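Side-chain contacts in putative oxidoreductase (Salmonella enterica subsp. enterica serovar Typhimurium, PDB 3NX4), which binds NADP and probably acts as an NADPH-dependent acryloyl-CoA reductase of the medium-chain dehydrogenase/reductase family: residues 224-227 with 228-232; 249-252 with 253-256; 288-291 with 292-296. All blocks are in the same frame, centred on the assembly; numbering follows the deposited sequence.

Contact 1 of 3, residues 224-227 with 228-232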
ATOM      1  N   LEU A 224     -10.087  -7.677  -5.400  1.00 25.09           N
ATOM      2  CA  LEU A 224      -9.064  -6.730  -4.996  1.00 26.28           C
ATOM      3  C   LEU A 224      -7.927  -6.739  -5.995  1.00 27.40           C
ATOM      4  O   LEU A 224      -7.410  -5.695  -6.352  1.00 28.86           O
ATOM      5  CB  LEU A 224      -8.547  -7.055  -3.603  1.00 26.25           C
ATOM      6  CG  LEU A 224      -7.339  -6.266  -3.111  1.00 33.80           C
ATOM      7  CD1 LEU A 224      -7.583  -4.785  -3.227  1.00 27.58           C
ATOM      8  CD2 LEU A 224      -6.999  -6.656  -1.692  1.00 28.69           C
ATOM      9  N   ALA A 225      -7.550  -7.927  -6.455  1.00 28.17           N
ATOM     10  CA  ALA A 225      -6.464  -8.036  -7.424  1.00 29.53           C
ATOM     11  C   ALA A 225      -6.786  -7.262  -8.700  1.00 32.24           C
ATOM     12  O   ALA A 225      -5.928  -6.576  -9.245  1.00 28.09           O
ATOM     13  CB  ALA A 225      -6.173  -9.487  -7.739  1.00 30.92           C
ATOM     14  N   LYS A 226      -8.027  -7.357  -9.170  1.00 30.64           N
ATOM     15  CA  LYS A 226      -8.393  -6.661 -10.402  1.00 29.39           C
ATOM     16  C   LYS A 226      -8.536  -5.158 -10.186  1.00 27.57           C
ATOM     17  O   LYS A 226      -8.139  -4.360 -11.033  1.00 27.99           O
ATOM     18  CB  LYS A 226      -9.672  -7.228 -11.018  1.00 26.35           C
ATOM     19  CG  LYS A 226      -9.947  -6.618 -12.390  1.00 38.68           C
ATOM     20  CD  LYS A 226     -10.674  -7.574 -13.312  1.00 44.65           C
ATOM     21  CE  LYS A 226     -10.960  -6.910 -14.644  1.00 42.75           C
ATOM     22  NZ  LYS A 226     -11.940  -7.685 -15.426  1.00 47.86           N
ATOM     23  N   VAL A 227      -9.120  -4.776  -9.057  1.00 26.33           N
ATOM     24  CA  VAL A 227      -9.152  -3.362  -8.674  1.00 23.30           C
ATOM     25  C   VAL A 227      -7.742  -2.769  -8.669  1.00 26.35           C
ATOM     26  O   VAL A 227      -7.524  -1.682  -9.202  1.00 25.87           O
ATOM     27  CB  VAL A 227      -9.871  -3.150  -7.329  1.00 24.88           C
ATOM     28  CG1 VAL A 227      -9.651  -1.730  -6.806  1.00 26.83           C
ATOM     29  CG2 VAL A 227     -11.388  -3.434  -7.503  1.00 24.63           C
ATOM     30  N   LEU A 228      -6.782  -3.480  -8.086  1.00 24.67           N
ATOM     31  CA  LEU A 228      -5.393  -3.009  -8.141  1.00 28.87           C
ATOM     32  C   LEU A 228      -4.902  -2.811  -9.572  1.00 28.03           C
ATOM     33  O   LEU A 228      -4.211  -1.834  -9.848  1.00 24.54           O
ATOM     34  CB  LEU A 228      -4.443  -3.950  -7.398  1.00 26.92           C
ATOM     35  CG  LEU A 228      -4.550  -3.933  -5.874  1.00 27.52           C
ATOM     36  CD1 LEU A 228      -3.872  -5.169  -5.308  1.00 29.23           C
ATOM     37  CD2 LEU A 228      -3.942  -2.658  -5.312  1.00 24.74           C
ATOM     38  N   ALA A 229      -5.257  -3.727 -10.472  1.00 26.20           N
ATOM     39  CA  ALA A 229      -4.831  -3.648 -11.876  1.00 30.16           C
ATOM     40  C   ALA A 229      -5.483  -2.488 -12.643  1.00 27.25           C
ATOM     41  O   ALA A 229      -5.008  -2.094 -13.720  1.00 30.51           O
ATOM     42  CB  ALA A 229      -5.094  -4.993 -12.603  1.00 26.14           C
ATOM     43  N   GLN A 230      -6.556  -1.946 -12.071  1.00 25.11           N
ATOM     44  CA  GLN A 230      -7.348  -0.876 -12.677  1.00 21.36           C
ATOM     45  C   GLN A 230      -7.108   0.511 -12.068  1.00 24.47           C
ATOM     46  O   GLN A 230      -7.810   1.469 -12.410  1.00 24.38           O
ATOM     47  CB  GLN A 230      -8.844  -1.192 -12.507  1.00 23.28           C
ATOM     48  CG  GLN A 230      -9.342  -2.379 -13.350  1.00 25.27           C
ATOM     49  CD  GLN A 230     -10.783  -2.762 -13.029  1.00 30.27           C
ATOM     50  OE1 GLN A 230     -11.288  -2.473 -11.948  1.00 32.35           O
ATOM     51  NE2 GLN A 230     -11.445  -3.428 -13.977  1.00 31.35           N
HETATM   52  N   MSE A 231      -6.169   0.618 -11.135  1.00 24.99           N
HETATM   53  CA  MSE A 231      -5.932   1.906 -10.468  1.00 22.48           C
HETATM   54  C   MSE A 231      -5.242   2.920 -11.383  1.00 24.78           C
HETATM   55  O   MSE A 231      -4.317   2.576 -12.139  1.00 24.83           O
HETATM   56  CB  MSE A 231      -5.091   1.725  -9.194  1.00 25.97           C
HETATM   57  CG  MSE A 231      -5.721   0.804  -8.156  1.00 23.72           C
HETATM   58 SE   MSE A 231      -7.544   1.334  -7.631  0.75 25.35          SE
HETATM   59  CE  MSE A 231      -7.216   3.173  -7.074  1.00 21.91           C
ATOM     60  N   ASN A 232      -5.679   4.172 -11.299  1.00 24.65           N
ATOM     61  CA  ASN A 232      -4.958   5.255 -11.949  1.00 23.06           C
ATOM     62  C   ASN A 232      -3.529   5.319 -11.402  1.00 24.13           C
ATOM     63  O   ASN A 232      -3.266   4.925 -10.270  1.00 22.76           O
ATOM     64  CB  ASN A 232      -5.617   6.605 -11.653  1.00 25.57           C
ATOM     65  CG  ASN A 232      -6.958   6.788 -12.340  1.00 29.70           C
ATOM     66  OD1 ASN A 232      -7.341   6.025 -13.229  1.00 27.68           O
ATOM     67  ND2 ASN A 232      -7.665   7.836 -11.947  1.00 28.62           N
TER
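Leu224 O receives the N-H of Leu228 at 2.9 Å in a nearly straight bond (166° at the hydrogen), a backbone bond near the end of helix 221-229, from which the chain passes into strand 231-232. The same carbonyl oxygen lies 3.4 Å from Leu228 CG, and CD1 of Leu224 reaches across to that CG at 4.1 Å. Ala229 N bonds to Ala225 O, and Gln230 N donates to Val227 O, three residues back, meeting it from above the carbonyl plane and not on a lone pair. This helix belongs to the Rossmann-type nucleotide-binding domain and packs against the parallel sheet, with Val227 on Ala215 and Leu228 on Val237. Selenomethionine Met231, bent at its second and third torsions (both -55°), doubles back so that its SE lies 3.8 Å from Val227 CG1. On another side of the helix, the extended Lys226 chain passes the Gln230 amide, CE standing 3.6 Å from NE2. Their polar ends go to other partners: Lys226 NZ hydrogen-bonds to the backbone oxygens of Glu200 and Glu203, and Gln230 OE1 to the indole NE1 of Trp212.

Contact 2 of 3, residues 249-252 with 253-256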
ATOM      1  N   PRO A 249      -3.964 -12.639  -4.804  1.00 36.26           N
ATOM      2  CA  PRO A 249      -3.215 -13.085  -5.982  1.00 36.93           C
ATOM      3  C   PRO A 249      -2.993 -11.945  -6.955  1.00 41.69           C
ATOM      4  O   PRO A 249      -3.702 -11.814  -7.944  1.00 44.85           O
ATOM      5  CB  PRO A 249      -4.156 -14.108  -6.607  1.00 40.71           C
ATOM      6  CG  PRO A 249      -5.503 -13.628  -6.247  1.00 39.78           C
ATOM      7  CD  PRO A 249      -5.385 -13.013  -4.884  1.00 36.64           C
ATOM      8  N   THR A 250      -1.990 -11.131  -6.660  1.00 38.54           N
ATOM      9  CA  THR A 250      -1.675  -9.960  -7.458  1.00 30.07           C
ATOM     10  C   THR A 250      -0.230  -9.969  -7.946  1.00 40.37           C
ATOM     11  O   THR A 250       0.485 -10.951  -7.791  1.00 41.93           O
ATOM     12  CB  THR A 250      -1.969  -8.657  -6.673  1.00 30.71           C
ATOM     13  OG1 THR A 250      -1.745  -7.524  -7.513  1.00 37.75           O
ATOM     14  CG2 THR A 250      -1.090  -8.558  -5.447  1.00 28.87           C
ATOM     15  N   THR A 251       0.170  -8.875  -8.576  1.00 29.71           N
ATOM     16  CA  THR A 251       1.523  -8.711  -9.073  1.00 27.37           C
ATOM     17  C   THR A 251       2.047  -7.368  -8.593  1.00 37.54           C
ATOM     18  O   THR A 251       1.287  -6.516  -8.147  1.00 35.37           O
ATOM     19  CB  THR A 251       1.601  -8.756 -10.602  1.00 35.84           C
ATOM     20  OG1 THR A 251       1.138  -7.517 -11.145  1.00 32.39           O
ATOM     21  CG2 THR A 251       0.771  -9.902 -11.152  1.00 35.83           C
ATOM     22  N   VAL A 252       3.354  -7.195  -8.655  1.00 33.62           N
ATOM     23  CA  VAL A 252       3.969  -5.951  -8.241  1.00 32.28           C
ATOM     24  C   VAL A 252       3.749  -4.841  -9.266  1.00 32.21           C
ATOM     25  O   VAL A 252       4.077  -3.691  -9.005  1.00 35.15           O
ATOM     26  CB  VAL A 252       5.481  -6.125  -8.019  1.00 36.96           C
ATOM     27  CG1 VAL A 252       5.749  -7.175  -6.964  1.00 41.42           C
ATOM     28  CG2 VAL A 252       6.168  -6.485  -9.316  1.00 29.94           C
HETATM   29  N   MSE A 253       3.227  -5.185 -10.441  1.00 29.40           N
HETATM   30  CA  MSE A 253       3.138  -4.213 -11.536  1.00 30.73           C
HETATM   31  C   MSE A 253       2.377  -2.900 -11.230  1.00 28.59           C
HETATM   32  O   MSE A 253       2.855  -1.823 -11.587  1.00 30.21           O
HETATM   33  CB  MSE A 253       2.631  -4.857 -12.827  1.00 28.92           C
HETATM   34  CG  MSE A 253       3.445  -6.059 -13.275  1.00 32.41           C
HETATM   35 SE   MSE A 253       5.339  -5.581 -13.505  0.75 45.89          SE
HETATM   36  CE  MSE A 253       5.376  -5.456 -15.450  1.00258.92           C
ATOM     37  N   PRO A 254       1.192  -2.980 -10.596  1.00 30.00           N
ATOM     38  CA  PRO A 254       0.518  -1.704 -10.320  1.00 27.83           C
ATOM     39  C   PRO A 254       1.357  -0.846  -9.370  1.00 26.05           C
ATOM     40  O   PRO A 254       1.336   0.381  -9.430  1.00 29.37           O
ATOM     41  CB  PRO A 254      -0.784  -2.129  -9.620  1.00 23.93           C
ATOM     42  CG  PRO A 254      -1.029  -3.537 -10.083  1.00 29.20           C
ATOM     43  CD  PRO A 254       0.354  -4.144 -10.248  1.00 29.18           C
ATOM     44  N   PHE A 255       2.103  -1.505  -8.502  1.00 27.07           N
ATOM     45  CA  PHE A 255       2.913  -0.786  -7.525  1.00 28.47           C
ATOM     46  C   PHE A 255       4.128  -0.140  -8.153  1.00 30.44           C
ATOM     47  O   PHE A 255       4.369   1.052  -7.958  1.00 27.81           O
ATOM     48  CB  PHE A 255       3.292  -1.725  -6.386  1.00 25.87           C
ATOM     49  CG  PHE A 255       2.096  -2.339  -5.733  1.00 26.38           C
ATOM     50  CD1 PHE A 255       1.384  -1.634  -4.763  1.00 32.58           C
ATOM     51  CD2 PHE A 255       1.642  -3.580  -6.122  1.00 23.28           C
ATOM     52  CE1 PHE A 255       0.245  -2.182  -4.172  1.00 28.45           C
ATOM     53  CE2 PHE A 255       0.506  -4.141  -5.535  1.00 25.76           C
ATOM     54  CZ  PHE A 255      -0.191  -3.434  -4.560  1.00 26.93           C
ATOM     55  N   ILE A 256       4.875  -0.909  -8.944  1.00 24.69           N
ATOM     56  CA  ILE A 256       6.159  -0.420  -9.423  1.00 23.34           C
ATOM     57  C   ILE A 256       6.076   0.307 -10.753  1.00 30.58           C
ATOM     58  O   ILE A 256       7.020   1.003 -11.134  1.00 28.43           O
ATOM     59  CB  ILE A 256       7.204  -1.545  -9.502  1.00 28.92           C
ATOM     60  CG1 ILE A 256       6.930  -2.445 -10.707  1.00 32.34           C
ATOM     61  CG2 ILE A 256       7.220  -2.329  -8.197  1.00 27.57           C
ATOM     62  CD1 ILE A 256       8.012  -3.503 -10.936  1.00 39.90           C
TER
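The extended backbone of strand 247-251 passes through Val252 into helix 253-258, whose first turn is held by Ile256 N bonding to Val252 O at 2.9 Å. A weak, bent bond from Phe255 N, 121° at the hydrogen, reaches the same oxygen. Thr251 adds a side-chain cap: with chi1 at 76°, its hydroxyl sits between the backbone N and the carbonyl carbon, and OG1 accepts from Met253 N at 3.2 Å. The CD of Pro254 rests 3.3 Å from Thr251 O. That carbonyl oxygen also lies in the plane of the Phe255 ring, at its edge, 3.6 Å from CD2. This strand-to-helix corner belongs to the Rossmann-type nucleotide-binding domain and lies at the interface with the second subunit, where Thr250 and Thr251 pair antiparallel with a strand of that subunit and carry the sheet across. Val252 CG2 meets Ile256 CD1 at 3.9 Å, one helical turn on, the two side chains crossing at a slant. Ile256 also packs on Cys240 of the second subunit and touches an NADP that is not bound to its own chain. Phe255 packs on Leu262 of the second subunit.

Contact 3 of 3, residues 288-291 with 292-296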
ATOM      1  N   GLU A 288     -28.397  12.263   7.833  1.00 38.93           N
ATOM      2  CA  GLU A 288     -29.454  11.666   8.642  1.00 45.85           C
ATOM      3  C   GLU A 288     -30.157  10.539   7.891  1.00 43.53           C
ATOM      4  O   GLU A 288     -30.533   9.519   8.473  1.00 36.10           O
ATOM      5  CB  GLU A 288     -30.481  12.733   9.038  1.00 63.90           C
ATOM      6  CG  GLU A 288     -31.850  12.177   9.404  1.00 81.21           C
ATOM      7  CD  GLU A 288     -31.803  11.210  10.575  1.00 94.85           C
ATOM      8  OE1 GLU A 288     -31.210  11.569  11.619  1.00101.55           O
ATOM      9  OE2 GLU A 288     -32.351  10.092  10.449  1.00 93.61           O
ATOM     10  N   SER A 289     -30.326  10.728   6.587  1.00 38.64           N
ATOM     11  CA  SER A 289     -31.012   9.748   5.766  1.00 36.72           C
ATOM     12  C   SER A 289     -30.332   8.380   5.803  1.00 40.73           C
ATOM     13  O   SER A 289     -30.983   7.359   5.590  1.00 38.64           O
ATOM     14  CB  SER A 289     -31.113  10.247   4.322  1.00 38.98           C
ATOM     15  OG  SER A 289     -29.835  10.314   3.721  1.00 39.58           O
ATOM     16  N   PHE A 290     -29.024   8.356   6.061  1.00 35.15           N
ATOM     17  CA  PHE A 290     -28.277   7.101   6.019  1.00 30.86           C
ATOM     18  C   PHE A 290     -28.762   6.116   7.081  1.00 33.10           C
ATOM     19  O   PHE A 290     -28.942   4.928   6.811  1.00 32.25           O
ATOM     20  CB  PHE A 290     -26.771   7.343   6.215  1.00 31.54           C
ATOM     21  CG  PHE A 290     -25.998   6.087   6.466  1.00 27.91           C
ATOM     22  CD1 PHE A 290     -25.618   5.273   5.409  1.00 35.35           C
ATOM     23  CD2 PHE A 290     -25.667   5.706   7.757  1.00 28.73           C
ATOM     24  CE1 PHE A 290     -24.914   4.102   5.636  1.00 28.55           C
ATOM     25  CE2 PHE A 290     -24.969   4.539   7.990  1.00 34.27           C
ATOM     26  CZ  PHE A 290     -24.590   3.737   6.927  1.00 29.38           C
ATOM     27  N   TYR A 291     -28.952   6.619   8.292  1.00 31.09           N
ATOM     28  CA  TYR A 291     -29.328   5.783   9.429  1.00 32.38           C
ATOM     29  C   TYR A 291     -30.667   5.072   9.174  1.00 41.23           C
ATOM     30  O   TYR A 291     -30.835   3.894   9.490  1.00 38.10           O
ATOM     31  CB  TYR A 291     -29.384   6.629  10.706  1.00 32.75           C
ATOM     32  CG  TYR A 291     -28.079   7.345  11.011  1.00 35.22           C
ATOM     33  CD1 TYR A 291     -27.017   6.672  11.599  1.00 32.02           C
ATOM     34  CD2 TYR A 291     -27.910   8.693  10.705  1.00 36.33           C
ATOM     35  CE1 TYR A 291     -25.820   7.323  11.873  1.00 33.97           C
ATOM     36  CE2 TYR A 291     -26.721   9.356  10.982  1.00 33.19           C
ATOM     37  CZ  TYR A 291     -25.673   8.665  11.562  1.00 35.55           C
ATOM     38  OH  TYR A 291     -24.476   9.317  11.847  1.00 33.97           O
ATOM     39  N   ALA A 292     -31.610   5.792   8.583  1.00 41.22           N
ATOM     40  CA  ALA A 292     -32.882   5.198   8.180  1.00 42.36           C
ATOM     41  C   ALA A 292     -32.748   4.172   7.035  1.00 42.55           C
ATOM     42  O   ALA A 292     -33.339   3.095   7.086  1.00 42.53           O
ATOM     43  CB  ALA A 292     -33.870   6.295   7.806  1.00 43.76           C
ATOM     44  N   GLN A 293     -31.972   4.495   6.004  1.00 32.26           N
ATOM     45  CA  GLN A 293     -31.853   3.608   4.838  1.00 35.48           C
ATOM     46  C   GLN A 293     -31.101   2.302   5.112  1.00 34.25           C
ATOM     47  O   GLN A 293     -31.443   1.255   4.567  1.00 33.67           O
ATOM     48  CB  GLN A 293     -31.142   4.327   3.680  1.00 42.26           C
ATOM     49  CG  GLN A 293     -31.926   5.472   3.067  1.00 56.99           C
ATOM     50  CD  GLN A 293     -31.132   6.200   1.991  1.00 63.94           C
ATOM     51  OE1 GLN A 293     -29.921   6.032   1.880  1.00 65.18           O
ATOM     52  NE2 GLN A 293     -31.814   7.016   1.200  1.00 67.24           N
ATOM     53  N   ALA A 294     -30.053   2.374   5.923  1.00 34.67           N
ATOM     54  CA  ALA A 294     -29.108   1.268   6.055  1.00 34.65           C
ATOM     55  C   ALA A 294     -29.468   0.267   7.148  1.00 35.76           C
ATOM     56  O   ALA A 294     -29.074  -0.896   7.097  1.00 37.35           O
ATOM     57  CB  ALA A 294     -27.714   1.812   6.309  1.00 35.87           C
ATOM     58  N   ALA A 295     -30.196   0.724   8.155  1.00 34.64           N
ATOM     59  CA  ALA A 295     -30.381  -0.085   9.348  1.00 36.43           C
ATOM     60  C   ALA A 295     -31.552  -1.067   9.275  1.00 37.62           C
ATOM     61  O   ALA A 295     -32.630  -0.740   8.784  1.00 39.89           O
ATOM     62  CB  ALA A 295     -30.533   0.812  10.564  1.00 37.51           C
ATOM     63  N   THR A 296     -31.323  -2.273   9.777  1.00 34.44           N
ATOM     64  CA  THR A 296     -32.405  -3.178  10.118  1.00 38.21           C
ATOM     65  C   THR A 296     -32.282  -3.510  11.597  1.00 37.73           C
ATOM     66  O   THR A 296     -31.255  -4.037  12.036  1.00 36.85           O
ATOM     67  CB  THR A 296     -32.353  -4.470   9.297  1.00 37.88           C
ATOM     68  OG1 THR A 296     -32.443  -4.145   7.912  1.00 37.64           O
ATOM     69  CG2 THR A 296     -33.511  -5.384   9.667  1.00 43.07           C
TER
HETATM   70  O   HOH W   1     -28.510   8.077   2.858  1.00 46.03           O
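Phe290 swings its ring toward the following helical turn because CG is anti to the backbone N (chi1 168°), and with chi2 at 81° the ring presents one face to the methyl of Ala294. This i to i+4 CH-pi contact lies on helix 288-294, a short helix that runs directly into strand 295-299, which pairs in parallel with strand 318-322. Ala294 CB stands 4.0 Å from the ring centroid and 24° off its normal, shifted toward the rim, and so lies nearest CE1 and CZ. The backbone fixes the same pair: Ala294 N donates to Phe290 O at 2.9 Å. One residue earlier, Gln293 N bonds to Ser289 O at 3.1 Å. The helix loses its regularity at Ala295, the first residue to leave helical angles, where the bond from Ala295 N to Tyr291 O stretches to 3.5 Å and is weak.

The helix is wedged between other elements of the fold. Phe290 packs on Thr162 and Ala165 of helix 158-169 and on Leu190 of helix 184-190, while Tyr291 packs on helix 118-140, touching Asn120, Ile123 and Ile124. Ala294 meets Tyr186, also of helix 184-190.

A water joins the side chains of Ser289 and Gln293 along one flank. The extended Gln293 chain carries its amide back past Ser289 O, which CG approaches to 3.3 Å. The water donates a proton to Gln293 OE1 at 2.7 Å, and it hydrogen-bonds to Ser289 OG, also at 2.7 Å.

In the fold
Contacts 1 and 2 are neighbours, their centres about 9 Å apart, and they meet directly: Leu228 CD2 lies 3.9 Å from Phe255 CZ, and Ala225 CB is 3.4 Å from Pro249 O. Contact 3 stands apart, with its centre about 30 Å from that of contact 1 and about 37 Å from that of contact 2. The cofactor relates to them differently. The side chain of Ile256 in contact 2 comes within about 4 Å of an NADP that is not bound to its own chain in the model, whereas the side chains of Leu224 and Phe290 each stay about 10 Å from a bound NADP. Leu224 also packs on Val252 of the second subunit, which ties contact 1 to contact 2 of that subunit.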